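Side-chain contacts in uncharacterized protein (Shigella flexneri 5a str. M90T, PDB 5EUR), which is of unknown function, forms a three-subunit assembly, and has been tentatively linked with glutathione S-transferases: residues V19-Q24 with K29-I34; I3-L8 with T37-S42; I53-H58 with R72-S77; A14-V19 with A94-M99. All blocks are in the same frame, centred on the assembly; numbering follows the deposited sequence.

In the fold
Helix 28-43 joins two of the four contacts: its first half packs on strand 18-21 in interaction 1, and its second half receives the N-terminal segment in interaction 2, the centres lying about 13 Å apart. Interaction 3 continues this core through helix 47-59. Ile57 CD1 sits 4.0 Å from Phe31 CE2 of interaction 1, and Ile53 CD1 3.6 Å from Tyr5 CE2 of interaction 2. Interaction 4 lies across the chain's centre from interactions 2 and 3, with centres about 24 and 22 Å away. Interactions 1, 2 and 4 also touch the second subunit. A bound magnesium ion lies about 8 Å from the side chain of Phe31 and about 9 Å from that of Met39.

Interaction 1 of 4, residues V19-Q24 with K29-I34; sequences VLVFGQ and KYFTEI
Val19 and Val21, two residues apart on the middle strand of a three-stranded antiparallel sheet, both turn their side chains to Phe31, where a beta hairpin packs on the helix that follows it. The helix, 28-43, follows directly on the third strand, so the chain folds back to cover its own hairpin. Val21 and Phe31 approach from opposite directions: methyl CG2 of Val21 rests over one face of the ring, 4.0 Å from its centroid and 16° off the normal, a CH-pi contact displaced toward the rim. CG1 of the same valine reaches the ring at CE1, 4.0 Å away. Val19 instead crosses the phenylalanine at about a right angle and meets the root of its side chain. With Phe31 CG anti to the backbone N (chi1 -176°), the ring extends from the helix past Val19 as far as Val21. All three residues are buried, and no hydrogen bond crosses the contact. Ile10 and Leu62 also touch Phe31. The type I' turn from Val21 to Gln24 closes the hairpin, with Val21 and Gln24 paired in both directions through their backbone N and O atoms. At the base of the side chain, Val19 CG2 lies 3.7 Å from Phe31 CB and 3.9 Å from Phe31 CG.

Interaction 2 of 4, residues I3-L8 with T37-S42; sequences ISYRKL and TTMLNS
Tyr5 and Met39 mark the nearest approach of the two backbones, their CA atoms 9.2 Å apart, where the irregular N-terminal segment 3-8 runs beside helix 28-43. The wide gap is filled by side chains in a Met-aromatic contact. The thioether of Met39 bends at its last torsion (chi3 63°), bringing methyl CE over the centre of the Tyr5 ring, 3.8 Å from the centroid and 7° off the normal. This CH-pi contact is the direct one; the sulfur SD stands farther off and oblique. The same methyl is met tip to tip by Leu8, whose CD1 comes within 4.0 Å of Met39 CE, so the methyl that covers the Tyr5 ring also touches Leu8 at its flank. Farther up the methionine, CB and CG pack against the phenolic end of Tyr5. The hydroxyl of Tyr5 itself hydrogen-bonds to Thr38 OG1 of the second subunit, which ties this buried contact to the trimer interface. From the same chain, Ile53 of helix 47-59 also packs on Tyr5. Ser42 touches Tyr5 OH without bonding to it; a chi1 of 83° turns its hydroxyl back to its own helix, where Ser42 OG donates a 2.8 Å hydrogen bond to Met39 O.

Interaction 3 of 4, residues I53-H58 with R72-S77; sequences ILNDIH and RWWAQS
Trp74 carries the contact between helices 47-59 and 68-75, its indole resting one face on Leu54 and pointing its edge at Asn55 and His58 of the facing helix. Its CG stands anti to the backbone N (chi1 166°), which sends the indole out from the end of its own helix onto the other.

The polar part is centred on the indole nitrogen. Trp74 NE1 donates a 2.7 Å hydrogen bond to Asn55 OD1 with an N-H...O angle of 160°. The acceptor lies close to the indole plane, but the amide is turned steeply against the ring, so the N-H arrives from above the carbonyl plane of Asn55. The other end of this amide is linked by water: Asn55 ND2 donates to a water that in turn donates to Ser77 OG, 3.0 Å from the water oxygen. At the helix end, Trp74 O accepts from Ser77 N.

Apolar packing is made on one face of the indole, over its five-membered ring. Leu54 CB lies 3.9 Å from the centroid of that ring in a CH-pi contact, while Leu54 CD1 reaches Trp74 CB.

The aromatic pair is oblique. His58 and the six-membered ring of Trp74 have planes 54° apart, and Trp74 CH2 lies over the imidazole face, 3.6 Å from His58 ND1. The other ring nitrogen, His58 NE2, hydrogen-bonds to Glu86 OE1 of helix 79-99.

The arrangement is a helix-helix packing site within the helical part of the fold: a tryptophan near the C-terminal end of one helix packs on the side of its neighbour, its indole N-H bonded to a side-chain amide there.

Interaction 4 of 4, residues A14-V19 with A94-M99; sequences ADKETV and AHQERM
Gln96 meets Ala14 and Lys16 where the turn between strands 10-12 and 18-21 comes against helix 79-99, a beta-hairpin loop packed on the last turns of a long helix. Ala14 and Gln96 have the nearest CA atoms, 6.2 Å apart. Within 94-99, Gln96 is the first residue to touch the loop. Its chain bends at chi2 (-80°), presenting the terminal amide to the turn, and the two ends of that amide serve different partners. OE1 accepts a 3.0 Å hydrogen bond from Lys16 NZ, which comes from above the carbonyl plane rather than along a lone pair. NE2 donates to Ser13 O, just before the loop segment. The lysine chain, itself bent at chi2 and chi4, crosses Gln96 obliquely. Its ammonium sits near two oxygens that lie close to each other as two acceptors, bonded to Gln96 OE1 and only weakly to Ala14 O. Within the loop, Asp15 OD1 accepts from Glu17 N, an Asx turn, and the same carboxylate oxygen forms a salt bridge to Arg126 of the second subunit. One turn on from Gln96, Met99 makes a looser apolar contact: its SD lies 4.4 Å from Ala14 CB.

Interaction 1 of 4, residues V19-Q24 with K29-I34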
loop_
_atom_site.group_PDB
_atom_site.type_symbol
_atom_site.label_atom_id
_atom_site.label_comp_id
_atom_site.label_asym_id
_atom_site.label_seq_id
_atom_site.Cartn_x
_atom_site.Cartn_y
_atom_site.Cartn_z
ATOM N N VAL A 19 12.845 -1.472 -3.526
ATOM C CA VAL A 19 13.036 -0.197 -2.869
ATOM C C VAL A 19 12.889 -0.444 -1.375
ATOM O O VAL A 19 12.256 -1.410 -0.940
ATOM C CB VAL A 19 12.032 0.882 -3.344
ATOM C CG1 VAL A 19 12.330 1.293 -4.798
ATOM C CG2 VAL A 19 10.622 0.363 -3.260
ATOM N N LEU A 20 13.513 0.433 -0.604
ATOM C CA LEU A 20 13.394 0.477 0.846
ATOM C C LEU A 20 12.715 1.795 1.187
ATOM O O LEU A 20 13.286 2.871 0.968
ATOM C CB LEU A 20 14.768 0.356 1.505
ATOM C CG LEU A 20 14.766 0.285 3.028
ATOM C CD1 LEU A 20 14.139 -1.024 3.471
ATOM C CD2 LEU A 20 16.199 0.388 3.521
ATOM N N VAL A 21 11.481 1.702 1.685
ATOM C CA VAL A 21 10.598 2.838 1.917
ATOM C C VAL A 21 10.238 2.810 3.395
ATOM O O VAL A 21 9.528 1.905 3.838
ATOM C CB VAL A 21 9.335 2.772 1.042
ATOM C CG1 VAL A 21 8.505 4.061 1.179
ATOM C CG2 VAL A 21 9.697 2.509 -0.422
ATOM N N PHE A 22 10.744 3.774 4.161
ATOM C CA PHE A 22 10.453 3.840 5.602
ATOM C C PHE A 22 10.691 2.489 6.287
ATOM O O PHE A 22 9.883 2.019 7.086
ATOM C CB PHE A 22 9.022 4.338 5.846
ATOM C CG PHE A 22 8.843 5.817 5.593
ATOM C CD1 PHE A 22 9.478 6.750 6.396
ATOM C CD2 PHE A 22 8.027 6.269 4.569
ATOM C CE1 PHE A 22 9.314 8.109 6.172
ATOM C CE2 PHE A 22 7.859 7.629 4.334
ATOM C CZ PHE A 22 8.502 8.546 5.136
ATOM N N GLY A 23 11.814 1.851 5.955
ATOM C CA GLY A 23 12.199 0.590 6.558
ATOM C C GLY A 23 11.551 -0.641 5.963
ATOM O O GLY A 23 11.868 -1.757 6.394
ATOM N N GLN A 24 10.670 -0.484 4.983
ATOM C CA GLN A 24 9.952 -1.597 4.376
ATOM C C GLN A 24 10.518 -1.866 2.991
ATOM O O GLN A 24 10.542 -0.967 2.145
ATOM C CB GLN A 24 8.460 -1.288 4.271
ATOM C CG GLN A 24 7.649 -2.354 3.569
ATOM C CD GLN A 24 7.655 -3.665 4.326
ATOM O OE1 GLN A 24 7.492 -3.685 5.544
ATOM N NE2 GLN A 24 7.877 -4.760 3.619
ATOM N N LYS A 29 8.462 -2.442 -8.764
ATOM C CA LYS A 29 7.266 -2.307 -9.591
ATOM C C LYS A 29 6.001 -2.227 -8.746
ATOM O O LYS A 29 5.079 -1.489 -9.094
ATOM C CB LYS A 29 7.185 -3.468 -10.585
ATOM C CG LYS A 29 8.308 -3.435 -11.604
ATOM C CD LYS A 29 8.091 -2.312 -12.602
ATOM C CE LYS A 29 9.374 -1.570 -12.899
ATOM N NZ LYS A 29 9.352 -0.232 -12.224
ATOM N N TYR A 30 5.926 -2.968 -7.637
ATOM C CA TYR A 30 4.764 -2.805 -6.762
ATOM C C TYR A 30 4.702 -1.384 -6.221
ATOM O O TYR A 30 3.636 -0.752 -6.208
ATOM C CB TYR A 30 4.800 -3.810 -5.604
ATOM C CG TYR A 30 3.670 -3.609 -4.624
ATOM C CD1 TYR A 30 2.395 -4.101 -4.891
ATOM C CD2 TYR A 30 3.874 -2.919 -3.429
ATOM C CE1 TYR A 30 1.359 -3.909 -3.987
ATOM C CE2 TYR A 30 2.841 -2.716 -2.532
ATOM C CZ TYR A 30 1.591 -3.215 -2.821
ATOM O OH TYR A 30 0.564 -3.010 -1.932
ATOM N N PHE A 31 5.841 -0.856 -5.778
ATOM C CA PHE A 31 5.838 0.503 -5.252
ATOM C C PHE A 31 5.427 1.514 -6.321
ATOM O O PHE A 31 4.597 2.391 -6.068
ATOM C CB PHE A 31 7.212 0.845 -4.681
ATOM C CG PHE A 31 7.265 2.189 -4.049
ATOM C CD1 PHE A 31 6.541 2.446 -2.888
ATOM C CD2 PHE A 31 8.027 3.201 -4.596
ATOM C CE1 PHE A 31 6.582 3.693 -2.286
ATOM C CE2 PHE A 31 8.067 4.446 -3.997
ATOM C CZ PHE A 31 7.349 4.694 -2.848
ATOM N N THR A 32 6.003 1.423 -7.525
ATOM C CA THR A 32 5.724 2.468 -8.508
ATOM C C THR A 32 4.372 2.294 -9.194
ATOM O O THR A 32 3.729 3.292 -9.528
ATOM C CB THR A 32 6.844 2.547 -9.550
ATOM O OG1 THR A 32 6.945 1.304 -10.255
ATOM C CG2 THR A 32 8.171 2.874 -8.873
ATOM N N GLU A 33 3.913 1.060 -9.405
ATOM C CA GLU A 33 2.649 0.842 -10.102
ATOM C C GLU A 33 1.438 0.904 -9.172
ATOM O O GLU A 33 0.366 1.368 -9.588
ATOM C CB GLU A 33 2.672 -0.515 -10.805
ATOM C CG GLU A 33 3.794 -0.680 -11.834
ATOM C CD GLU A 33 3.481 -0.013 -13.155
ATOM O OE1 GLU A 33 2.384 0.556 -13.293
ATOM O OE2 GLU A 33 4.346 -0.060 -14.054
ATOM N N ILE A 34 1.565 0.422 -7.930
ATOM C CA ILE A 34 0.428 0.415 -7.008
ATOM C C ILE A 34 0.528 1.546 -5.982
ATOM O O ILE A 34 -0.385 2.376 -5.855
ATOM C CB ILE A 34 0.306 -0.945 -6.290
ATOM C CG1 ILE A 34 0.130 -2.080 -7.303
ATOM C CG2 ILE A 34 -0.848 -0.913 -5.291
ATOM C CD1 ILE A 34 -1.247 -2.150 -7.925
#

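Interaction 2 of 4, residues I3-L8 with T37-S42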
loop_
_atom_site.group_PDB
_atom_site.type_symbol
_atom_site.label_atom_id
_atom_site.label_comp_id
_atom_site.label_asym_id
_atom_site.label_seq_id
_atom_site.Cartn_x
_atom_site.Cartn_y
_atom_site.Cartn_z
ATOM N N ILE A 3 -3.972 15.515 3.157
ATOM C CA ILE A 3 -2.892 15.709 4.112
ATOM C C ILE A 3 -1.591 15.287 3.446
ATOM O O ILE A 3 -1.564 14.382 2.600
ATOM C CB ILE A 3 -3.140 14.949 5.429
ATOM C CG1 ILE A 3 -3.225 13.439 5.205
ATOM C CG2 ILE A 3 -4.408 15.462 6.129
ATOM C CD1 ILE A 3 -3.180 12.645 6.508
ATOM N N SER A 4 -0.514 15.992 3.782
ATOM C CA SER A 4 0.755 15.718 3.135
ATOM C C SER A 4 1.467 14.534 3.787
ATOM O O SER A 4 1.209 14.151 4.935
ATOM C CB SER A 4 1.651 16.958 3.148
ATOM O OG SER A 4 1.691 17.532 4.432
ATOM N N TYR A 5 2.389 13.964 3.025
ATOM C CA TYR A 5 3.310 12.957 3.516
ATOM C C TYR A 5 4.577 13.634 4.002
ATOM O O TYR A 5 4.946 14.713 3.531
ATOM C CB TYR A 5 3.667 11.964 2.402
ATOM C CG TYR A 5 2.474 11.217 1.874
ATOM C CD1 TYR A 5 2.183 9.934 2.333
ATOM C CD2 TYR A 5 1.627 11.787 0.927
ATOM C CE1 TYR A 5 1.086 9.254 1.877
ATOM C CE2 TYR A 5 0.527 11.112 0.470
ATOM C CZ TYR A 5 0.263 9.848 0.941
ATOM O OH TYR A 5 -0.829 9.161 0.490
ATOM N N ARG A 6 5.243 12.998 4.955
ATOM C CA ARG A 6 6.577 13.450 5.292
ATOM C C ARG A 6 7.505 13.165 4.106
ATOM O O ARG A 6 7.138 12.475 3.150
ATOM C CB ARG A 6 7.036 12.767 6.581
ATOM C CG ARG A 6 6.143 13.197 7.751
ATOM C CD ARG A 6 6.566 12.717 9.129
ATOM N NE ARG A 6 5.573 13.178 10.102
ATOM C CZ ARG A 6 5.593 14.348 10.729
ATOM N NH1 ARG A 6 6.601 15.197 10.552
ATOM N NH2 ARG A 6 4.610 14.650 11.567
ATOM N N LYS A 7 8.697 13.754 4.136
ATOM C CA LYS A 7 9.697 13.467 3.116
ATOM C C LYS A 7 9.882 11.966 2.964
ATOM O O LYS A 7 10.171 11.268 3.942
ATOM C CB LYS A 7 11.026 14.129 3.489
ATOM C CG LYS A 7 12.159 13.774 2.542
ATOM C CD LYS A 7 13.021 12.682 3.184
ATOM C CE LYS A 7 14.060 12.122 2.240
ATOM N NZ LYS A 7 14.772 10.982 2.865
ATOM N N LEU A 8 9.707 11.467 1.742
ATOM C CA LEU A 8 9.670 10.026 1.542
ATOM C C LEU A 8 11.073 9.455 1.642
ATOM O O LEU A 8 11.982 9.880 0.923
ATOM C CB LEU A 8 9.046 9.675 0.193
ATOM C CG LEU A 8 7.620 10.172 -0.068
ATOM C CD1 LEU A 8 7.173 9.716 -1.451
ATOM C CD2 LEU A 8 6.650 9.673 1.008
ATOM N N THR A 37 0.937 5.403 -7.379
ATOM C CA THR A 37 -0.288 5.753 -8.082
ATOM C C THR A 37 -1.417 6.017 -7.095
ATOM O O THR A 37 -2.158 6.997 -7.229
ATOM C CB THR A 37 -0.665 4.619 -9.029
ATOM O OG1 THR A 37 0.446 4.348 -9.906
ATOM C CG2 THR A 37 -1.899 4.988 -9.842
ATOM N N THR A 38 -1.533 5.170 -6.070
ATOM C CA THR A 38 -2.624 5.341 -5.116
ATOM C C THR A 38 -2.399 6.566 -4.235
ATOM O O THR A 38 -3.349 7.301 -3.937
ATOM C CB THR A 38 -2.788 4.069 -4.284
ATOM O OG1 THR A 38 -2.917 2.942 -5.181
ATOM C CG2 THR A 38 -4.048 4.185 -3.420
ATOM N N MET A 39 -1.149 6.812 -3.822
ATOM C CA MET A 39 -0.848 8.028 -3.056
ATOM C C MET A 39 -1.280 9.270 -3.824
ATOM O O MET A 39 -1.937 10.179 -3.273
ATOM C CB MET A 39 0.649 8.111 -2.739
ATOM C CG MET A 39 1.149 7.046 -1.738
ATOM S SD MET A 39 2.971 6.986 -1.739
ATOM C CE MET A 39 3.376 8.628 -1.149
ATOM N N LEU A 40 -0.898 9.325 -5.109
ATOM C CA LEU A 40 -1.211 10.491 -5.929
ATOM C C LEU A 40 -2.715 10.628 -6.138
ATOM O O LEU A 40 -3.268 11.716 -5.972
ATOM C CB LEU A 40 -0.477 10.407 -7.269
ATOM C CG LEU A 40 1.041 10.557 -7.177
ATOM C CD1 LEU A 40 1.668 10.177 -8.523
ATOM C CD2 LEU A 40 1.427 12.008 -6.797
ATOM N N ASN A 41 -3.395 9.534 -6.508
ATOM C CA ASN A 41 -4.851 9.598 -6.662
ATOM C C ASN A 41 -5.525 10.090 -5.387
ATOM O O ASN A 41 -6.499 10.855 -5.437
ATOM C CB ASN A 41 -5.406 8.222 -7.057
ATOM C CG ASN A 41 -5.288 7.958 -8.548
ATOM O OD1 ASN A 41 -5.160 8.892 -9.325
ATOM N ND2 ASN A 41 -5.368 6.690 -8.952
ATOM N N SER A 42 -5.035 9.647 -4.233
ATOM C CA SER A 42 -5.643 10.058 -2.974
ATOM C C SER A 42 -5.415 11.535 -2.677
ATOM O O SER A 42 -6.140 12.100 -1.843
ATOM C CB SER A 42 -5.118 9.182 -1.835
ATOM O OG SER A 42 -3.869 9.649 -1.363
#

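Interaction 3 of 4, residues I53-H58 with R72-S77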
loop_
_atom_site.group_PDB
_atom_site.type_symbol
_atom_site.label_atom_id
_atom_site.label_comp_id
_atom_site.label_asym_id
_atom_site.label_seq_id
_atom_site.Cartn_x
_atom_site.Cartn_y
_atom_site.Cartn_z
ATOM N N ILE A 53 5.177 14.775 -3.357
ATOM C CA ILE A 53 5.378 13.343 -3.566
ATOM C C ILE A 53 6.304 13.102 -4.750
ATOM O O ILE A 53 7.268 12.330 -4.665
ATOM C CB ILE A 53 4.027 12.642 -3.775
ATOM C CG1 ILE A 53 3.207 12.675 -2.482
ATOM C CG2 ILE A 53 4.248 11.214 -4.217
ATOM C CD1 ILE A 53 1.720 12.377 -2.724
ATOM N N LEU A 54 6.018 13.756 -5.879
ATOM C CA LEU A 54 6.778 13.471 -7.097
ATOM C C LEU A 54 8.200 14.010 -7.014
ATOM O O LEU A 54 9.106 13.438 -7.624
ATOM C CB LEU A 54 6.033 14.002 -8.321
ATOM C CG LEU A 54 4.800 13.135 -8.648
ATOM C CD1 LEU A 54 3.957 13.745 -9.753
ATOM C CD2 LEU A 54 5.240 11.718 -9.043
ATOM N N ASN A 55 8.425 15.089 -6.268
ATOM C CA ASN A 55 9.805 15.497 -6.034
ATOM C C ASN A 55 10.564 14.421 -5.260
ATOM O O ASN A 55 11.726 14.144 -5.561
ATOM C CB ASN A 55 9.854 16.845 -5.316
ATOM C CG ASN A 55 9.698 18.024 -6.272
ATOM O OD1 ASN A 55 10.155 17.981 -7.423
ATOM N ND2 ASN A 55 9.088 19.093 -5.790
ATOM N N ASP A 56 9.919 13.774 -4.284
ATOM C CA ASP A 56 10.611 12.694 -3.578
ATOM C C ASP A 56 10.812 11.461 -4.459
ATOM O O ASP A 56 11.832 10.754 -4.337
ATOM C CB ASP A 56 9.838 12.343 -2.308
ATOM C CG ASP A 56 9.915 13.450 -1.279
ATOM O OD1 ASP A 56 10.820 14.324 -1.397
ATOM O OD2 ASP A 56 9.068 13.460 -0.375
ATOM N N ILE A 57 9.848 11.182 -5.343
ATOM C CA ILE A 57 10.001 10.093 -6.303
ATOM C C ILE A 57 11.200 10.359 -7.210
ATOM O O ILE A 57 12.057 9.491 -7.407
ATOM C CB ILE A 57 8.700 9.918 -7.110
ATOM C CG1 ILE A 57 7.560 9.461 -6.193
ATOM C CG2 ILE A 57 8.897 8.971 -8.285
ATOM C CD1 ILE A 57 7.881 8.201 -5.390
ATOM N N HIS A 58 11.285 11.578 -7.749
ATOM C CA HIS A 58 12.394 11.964 -8.617
ATOM C C HIS A 58 13.719 11.893 -7.873
ATOM O O HIS A 58 14.707 11.354 -8.392
ATOM C CB HIS A 58 12.140 13.382 -9.136
ATOM C CG HIS A 58 13.116 13.847 -10.176
ATOM N ND1 HIS A 58 13.112 13.371 -11.470
ATOM C CD2 HIS A 58 14.090 14.787 -10.118
ATOM C CE1 HIS A 58 14.056 13.992 -12.166
ATOM N NE2 HIS A 58 14.671 14.843 -11.365
ATOM N N ARG A 72 2.370 15.844 -15.276
ATOM C CA ARG A 72 2.412 17.057 -16.089
ATOM C C ARG A 72 2.392 18.304 -15.210
ATOM O O ARG A 72 3.173 19.247 -15.435
ATOM C CB ARG A 72 1.262 17.036 -17.100
ATOM C CG ARG A 72 1.323 15.799 -18.001
ATOM C CD ARG A 72 0.402 15.860 -19.218
ATOM N NE ARG A 72 -0.981 15.513 -18.898
ATOM C CZ ARG A 72 -1.468 14.275 -18.922
ATOM N NH1 ARG A 72 -0.685 13.252 -19.250
ATOM N NH2 ARG A 72 -2.741 14.059 -18.613
ATOM N N TRP A 73 1.538 18.304 -14.173
ATOM C CA TRP A 73 1.577 19.360 -13.167
ATOM C C TRP A 73 2.971 19.508 -12.575
ATOM O O TRP A 73 3.498 20.620 -12.485
ATOM C CB TRP A 73 0.586 19.082 -12.028
ATOM C CG TRP A 73 -0.860 19.028 -12.369
ATOM C CD1 TRP A 73 -1.459 19.436 -13.525
ATOM C CD2 TRP A 73 -1.920 18.603 -11.493
ATOM N NE1 TRP A 73 -2.826 19.259 -13.434
ATOM C CE2 TRP A 73 -3.129 18.747 -12.198
ATOM C CE3 TRP A 73 -1.953 18.091 -10.189
ATOM C CZ2 TRP A 73 -4.368 18.402 -11.643
ATOM C CZ3 TRP A 73 -3.187 17.763 -9.627
ATOM C CH2 TRP A 73 -4.375 17.910 -10.363
ATOM N N TRP A 74 3.581 18.391 -12.157
ATOM C CA TRP A 74 4.884 18.462 -11.499
ATOM C C TRP A 74 5.949 19.014 -12.441
ATOM O O TRP A 74 6.787 19.823 -12.032
ATOM C CB TRP A 74 5.275 17.069 -10.986
ATOM C CG TRP A 74 6.711 16.911 -10.583
ATOM C CD1 TRP A 74 7.306 17.326 -9.417
ATOM C CD2 TRP A 74 7.741 16.297 -11.363
ATOM N NE1 TRP A 74 8.639 16.976 -9.423
ATOM C CE2 TRP A 74 8.930 16.357 -10.612
ATOM C CE3 TRP A 74 7.765 15.691 -12.626
ATOM C CZ2 TRP A 74 10.149 15.839 -11.091
ATOM C CZ3 TRP A 74 8.975 15.177 -13.100
ATOM C CH2 TRP A 74 10.143 15.248 -12.324
ATOM N N ALA A 75 5.911 18.598 -13.704
ATOM C CA ALA A 75 6.924 18.995 -14.681
ATOM C C ALA A 75 6.844 20.475 -15.005
ATOM O O ALA A 75 7.849 21.074 -15.414
ATOM C CB ALA A 75 6.778 18.175 -15.961
ATOM N N GLN A 76 5.665 21.082 -14.869
ATOM C CA GLN A 76 5.570 22.522 -15.087
ATOM C C GLN A 76 5.346 23.307 -13.794
ATOM O O GLN A 76 4.814 24.423 -13.823
ATOM C CB GLN A 76 4.496 22.808 -16.131
ATOM C CG GLN A 76 4.869 22.158 -17.466
ATOM C CD GLN A 76 3.689 21.821 -18.352
ATOM O OE1 GLN A 76 3.337 22.586 -19.248
ATOM N NE2 GLN A 76 3.072 20.667 -18.111
ATOM N N SER A 77 5.815 22.754 -12.664
ATOM C CA SER A 77 5.691 23.270 -11.308
ATOM C C SER A 77 6.981 23.972 -10.874
ATOM O O SER A 77 7.904 24.164 -11.674
ATOM C CB SER A 77 5.343 22.140 -10.334
ATOM O OG SER A 77 6.482 21.324 -10.052
HETATM O O HOH W 1 8.223 21.668 -7.573
#

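Interaction 4 of 4, residues A14-V19 with A94-M99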
loop_
_atom_site.group_PDB
_atom_site.type_symbol
_atom_site.label_atom_id
_atom_site.label_comp_id
_atom_site.label_asym_id
_atom_site.label_seq_id
_atom_site.Cartn_x
_atom_site.Cartn_y
_atom_site.Cartn_z
ATOM N N ALA A 14 20.607 -1.776 -5.442
ATOM C CA ALA A 14 21.648 -1.738 -6.464
ATOM C C ALA A 14 21.185 -2.406 -7.755
ATOM O O ALA A 14 21.435 -1.891 -8.851
ATOM C CB ALA A 14 22.920 -2.398 -5.935
ATOM N N ASP A 15 20.490 -3.537 -7.651
ATOM C CA ASP A 15 19.975 -4.176 -8.857
ATOM C C ASP A 15 18.661 -3.573 -9.331
ATOM O O ASP A 15 18.106 -4.048 -10.327
ATOM C CB ASP A 15 19.835 -5.692 -8.651
ATOM C CG ASP A 15 18.826 -6.068 -7.577
ATOM O OD1 ASP A 15 18.002 -5.222 -7.165
ATOM O OD2 ASP A 15 18.859 -7.236 -7.142
ATOM N N LYS A 16 18.162 -2.544 -8.638
ATOM C CA LYS A 16 16.958 -1.772 -8.939
ATOM C C LYS A 16 15.674 -2.568 -8.767
ATOM O O LYS A 16 14.597 -2.038 -9.068
ATOM C CB LYS A 16 16.959 -1.174 -10.357
ATOM C CG LYS A 16 18.298 -0.634 -10.865
ATOM C CD LYS A 16 18.548 0.785 -10.379
ATOM C CE LYS A 16 19.704 1.452 -11.133
ATOM N NZ LYS A 16 20.987 0.699 -11.024
ATOM N N GLU A 17 15.737 -3.811 -8.296
ATOM C CA GLU A 17 14.524 -4.619 -8.261
ATOM C C GLU A 17 13.668 -4.353 -7.031
ATOM O O GLU A 17 12.474 -4.673 -7.052
ATOM C CB GLU A 17 14.862 -6.108 -8.348
ATOM C CG GLU A 17 15.332 -6.521 -9.737
ATOM C CD GLU A 17 15.577 -8.013 -9.862
ATOM O OE1 GLU A 17 15.377 -8.745 -8.869
ATOM O OE2 GLU A 17 15.964 -8.454 -10.965
ATOM N N THR A 18 14.233 -3.782 -5.969
ATOM C CA THR A 18 13.444 -3.432 -4.792
ATOM C C THR A 18 13.747 -2.005 -4.349
ATOM O O THR A 18 14.753 -1.399 -4.729
ATOM C CB THR A 18 13.685 -4.397 -3.610
ATOM O OG1 THR A 18 15.056 -4.334 -3.195
ATOM C CG2 THR A 18 13.301 -5.834 -3.969
ATOM N N VAL A 19 12.845 -1.472 -3.526
ATOM C CA VAL A 19 13.036 -0.197 -2.869
ATOM C C VAL A 19 12.889 -0.444 -1.375
ATOM O O VAL A 19 12.256 -1.410 -0.940
ATOM C CB VAL A 19 12.032 0.882 -3.344
ATOM C CG1 VAL A 19 12.330 1.293 -4.798
ATOM C CG2 VAL A 19 10.622 0.363 -3.260
ATOM N N ALA A 94 24.970 8.876 -8.277
ATOM C CA ALA A 94 26.376 8.705 -7.917
ATOM C C ALA A 94 26.548 7.561 -6.924
ATOM O O ALA A 94 27.489 6.762 -7.033
ATOM C CB ALA A 94 26.943 10.010 -7.350
ATOM N N HIS A 95 25.627 7.453 -5.959
ATOM C CA HIS A 95 25.661 6.326 -5.029
ATOM C C HIS A 95 25.493 4.996 -5.757
ATOM O O HIS A 95 26.175 4.016 -5.437
ATOM C CB HIS A 95 24.582 6.498 -3.961
ATOM C CG HIS A 95 24.446 5.322 -3.048
ATOM N ND1 HIS A 95 25.375 5.029 -2.073
ATOM C CD2 HIS A 95 23.487 4.371 -2.951
ATOM C CE1 HIS A 95 24.999 3.944 -1.421
ATOM N NE2 HIS A 95 23.855 3.524 -1.934
ATOM N N GLN A 96 24.587 4.939 -6.737
ATOM C CA GLN A 96 24.426 3.724 -7.532
ATOM C C GLN A 96 25.702 3.385 -8.292
ATOM O O GLN A 96 26.046 2.206 -8.453
ATOM C CB GLN A 96 23.260 3.887 -8.507
ATOM C CG GLN A 96 21.896 3.813 -7.848
ATOM C CD GLN A 96 21.464 2.381 -7.592
ATOM O OE1 GLN A 96 21.940 1.449 -8.248
ATOM N NE2 GLN A 96 20.568 2.196 -6.629
ATOM N N GLU A 97 26.411 4.405 -8.774
ATOM C CA GLU A 97 27.640 4.154 -9.516
ATOM C C GLU A 97 28.725 3.600 -8.600
ATOM O O GLU A 97 29.400 2.624 -8.945
ATOM C CB GLU A 97 28.100 5.434 -10.211
ATOM C CG GLU A 97 27.188 5.841 -11.365
ATOM C CD GLU A 97 27.498 7.215 -11.921
ATOM O OE1 GLU A 97 28.185 8.004 -11.240
ATOM O OE2 GLU A 97 27.037 7.504 -13.042
ATOM N N ARG A 98 28.904 4.205 -7.420
ATOM C CA ARG A 98 29.892 3.670 -6.488
ATOM C C ARG A 98 29.498 2.291 -5.972
ATOM O O ARG A 98 30.374 1.494 -5.614
ATOM C CB ARG A 98 30.116 4.629 -5.321
ATOM C CG ARG A 98 30.641 5.995 -5.724
ATOM C CD ARG A 98 31.047 6.790 -4.493
ATOM N NE ARG A 98 29.906 7.098 -3.639
ATOM C CZ ARG A 98 29.150 8.184 -3.758
ATOM N NH1 ARG A 98 29.412 9.078 -4.703
ATOM N NH2 ARG A 98 28.131 8.378 -2.931
ATOM N N MET A 99 28.197 1.993 -5.911
ATOM C CA MET A 99 27.785 0.644 -5.536
ATOM C C MET A 99 28.073 -0.355 -6.645
ATOM O O MET A 99 28.387 -1.517 -6.364
ATOM C CB MET A 99 26.301 0.613 -5.185
ATOM C CG MET A 99 25.958 1.320 -3.896
ATOM S SD MET A 99 24.582 0.502 -3.081
ATOM C CE MET A 99 25.461 -0.791 -2.206
#